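Local coordinates for protein leucine aminopeptidase (Parabacteroides distasonis, PDB 3TC8) that binds a zinc ion and is probably an exopeptidase of the M28 family that removes amino acids from peptide N-termini, at residues A46-G51 with K79-N84. Sequence-based numbering, arbitrary orientation. Where two conformers were deposited one is given.
Sequences AHKACG and KLEARN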
loop_
_atom_site.group_PDB
_atom_site.type_symbol
_atom_site.label_atom_id
_atom_site.label_comp_id
_atom_site.label_asym_id
_atom_site.label_seq_id
_atom_site.Cartn_x
_atom_site.Cartn_y
_atom_site.Cartn_z
ATOM N N ALA A 46 -6.017 -16.585 -8.612
ATOM C CA ALA A 46 -6.022 -15.120 -8.880
ATOM C C ALA A 46 -4.798 -14.467 -8.259
ATOM O O ALA A 46 -4.177 -13.600 -8.882
ATOM C CB ALA A 46 -7.263 -14.494 -8.359
ATOM N N HIS A 47 -4.440 -14.880 -7.052
ATOM C CA HIS A 47 -3.245 -14.357 -6.381
ATOM C C HIS A 47 -1.977 -14.681 -7.154
ATOM O O HIS A 47 -1.145 -13.812 -7.403
ATOM C CB HIS A 47 -3.246 -14.924 -4.964
ATOM C CG HIS A 47 -2.182 -14.413 -4.053
ATOM N ND1 HIS A 47 -0.950 -15.012 -3.946
ATOM C CD2 HIS A 47 -2.222 -13.393 -3.149
ATOM C CE1 HIS A 47 -0.286 -14.369 -2.988
ATOM N NE2 HIS A 47 -1.022 -13.384 -2.507
ATOM N N LYS A 48 -1.848 -15.928 -7.591
ATOM C CA LYS A 48 -0.654 -16.288 -8.307
ATOM C C LYS A 48 -0.554 -15.537 -9.647
ATOM O O LYS A 48 0.519 -15.058 -10.037
ATOM C CB LYS A 48 -0.584 -17.801 -8.408
ATOM C CG LYS A 48 -0.386 -18.405 -7.007
ATOM C CD LYS A 48 -0.425 -19.922 -6.981
ATOM C CE LYS A 48 -0.586 -20.446 -5.545
ATOM N NZ LYS A 48 0.494 -19.999 -4.634
ATOM N N ALA A 49 -1.678 -15.418 -10.350
ATOM C CA ALA A 49 -1.695 -14.735 -11.639
ATOM C C ALA A 49 -1.413 -13.243 -11.470
ATOM O O ALA A 49 -0.604 -12.653 -12.232
ATOM C CB ALA A 49 -3.030 -14.956 -12.344
ATOM N N CYS A 50 -2.011 -12.605 -10.491
ATOM C CA CYS A 50 -1.778 -11.192 -10.278
ATOM C C CYS A 50 -0.359 -10.903 -9.827
ATOM O O CYS A 50 0.261 -9.969 -10.308
ATOM C CB CYS A 50 -2.793 -10.652 -9.284
ATOM S SG CYS A 50 -2.715 -8.846 -9.107
ATOM N N GLY A 51 0.197 -11.739 -8.979
ATOM C CA GLY A 51 1.566 -11.545 -8.572
ATOM C C GLY A 51 2.525 -11.615 -9.725
ATOM O O GLY A 51 3.464 -10.842 -9.846
ATOM N N LYS A 79 -1.615 -22.156 6.194
ATOM C CA LYS A 79 -0.327 -21.869 5.656
ATOM C C LYS A 79 -0.559 -21.096 4.353
ATOM O O LYS A 79 -1.179 -21.607 3.397
ATOM C CB LYS A 79 0.414 -23.175 5.429
ATOM C CG LYS A 79 0.706 -23.943 6.750
ATOM C CD LYS A 79 1.602 -23.192 7.678
ATOM C CE LYS A 79 1.744 -23.913 9.008
ATOM N NZ LYS A 79 2.666 -23.177 9.913
ATOM N N LEU A 80 -0.046 -19.888 4.298
ATOM C CA LEU A 80 -0.194 -18.989 3.153
ATOM C C LEU A 80 1.058 -18.996 2.323
ATOM O O LEU A 80 2.163 -18.749 2.830
ATOM C CB LEU A 80 -0.465 -17.567 3.635
ATOM C CG LEU A 80 -1.647 -17.380 4.572
ATOM C CD1 LEU A 80 -1.786 -15.895 4.963
ATOM C CD2 LEU A 80 -2.947 -17.953 3.986
ATOM N N GLU A 81 0.886 -19.260 1.027
ATOM C CA GLU A 81 1.965 -19.213 0.042
ATOM C C GLU A 81 2.166 -17.758 -0.358
ATOM O O GLU A 81 1.574 -17.271 -1.337
ATOM C CB GLU A 81 1.552 -20.074 -1.159
ATOM C CG GLU A 81 1.292 -21.505 -0.732
ATOM C CD GLU A 81 0.849 -22.432 -1.841
ATOM O OE1 GLU A 81 0.011 -21.981 -2.697
ATOM O OE2 GLU A 81 1.306 -23.644 -1.782
ATOM N N ALA A 82 2.902 -17.021 0.458
ATOM C CA ALA A 82 3.038 -15.572 0.330
ATOM C C ALA A 82 4.194 -15.209 -0.595
ATOM O O ALA A 82 5.180 -15.953 -0.741
ATOM C CB ALA A 82 3.240 -14.963 1.704
ATOM N N ARG A 83 4.065 -14.036 -1.200
ATOM C CA ARG A 83 5.054 -13.529 -2.127
ATOM C C ARG A 83 5.097 -12.010 -2.014
ATOM O O ARG A 83 4.180 -11.314 -2.434
ATOM C CB ARG A 83 4.710 -13.957 -3.555
ATOM C CG ARG A 83 5.623 -13.367 -4.577
ATOM C CD ARG A 83 5.597 -13.974 -5.939
ATOM N NE ARG A 83 4.227 -14.150 -6.451
ATOM C CZ ARG A 83 3.921 -14.389 -7.724
ATOM N NH1 ARG A 83 4.792 -14.151 -8.675
ATOM N NH2 ARG A 83 2.712 -14.776 -8.016
ATOM N N ASN A 84 6.155 -11.495 -1.391
ATOM C CA ASN A 84 6.436 -10.060 -1.420
ATOM C C ASN A 84 7.192 -9.752 -2.705
ATOM O O ASN A 84 8.062 -10.509 -3.105
ATOM C CB ASN A 84 7.271 -9.624 -0.216
ATOM C CG ASN A 84 6.607 -9.859 1.115
ATOM O OD1 ASN A 84 5.411 -9.617 1.285
ATOM N ND2 ASN A 84 7.410 -10.262 2.111
HETATM O O HOH W 1 -0.468 -17.713 -3.144
HETATM O O HOH W 2 2.724 -17.501 -4.033
#
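In the conformers given, Lys48 and Glu81 meet in a salt bridge, NZ of Lys48 lying 2.8 Å from OE1 of Glu81 and 47° out of the carboxylate plane. The bend at the end of the lysine chain (chi4 -58°) sets NZ within reach of both this oxygen and a water, which accepts from NZ at 2.9 Å and donates to the backbone O of Glu81 at 2.8 Å. A second water donates to the same carbonyl and only weakly accepts from Lys48.

These bonds tie helix 45-60 to strand 79-89, next to the outermost strand 64-73 of the mixed sheet in this M28-type fold; the two segments run nearly parallel, at 15°, with axes 10.2 Å apart.

Deeper in, Arg83 sends NH2 to the carbonyl O of Lys48, a bent bond of 3.0 Å on an in-plane lone pair. Its NH1 forms a salt bridge with Asp52 and a hydrogen bond to Gln67. An alanine here would probably leave the Asp52 carboxylate without its charge mate, and Gln67 and the Lys48 carbonyl without their donor.

Gly51 CA packs over one face of the guanidinium, toward its rim, 3.5 Å from Arg83 NH2. His47 brings CE1 to 3.8 Å from Glu81 O, while its NE2 is hydrogen-bonded to Asp157, whose other carboxylate oxygen accepts from Arg83 N.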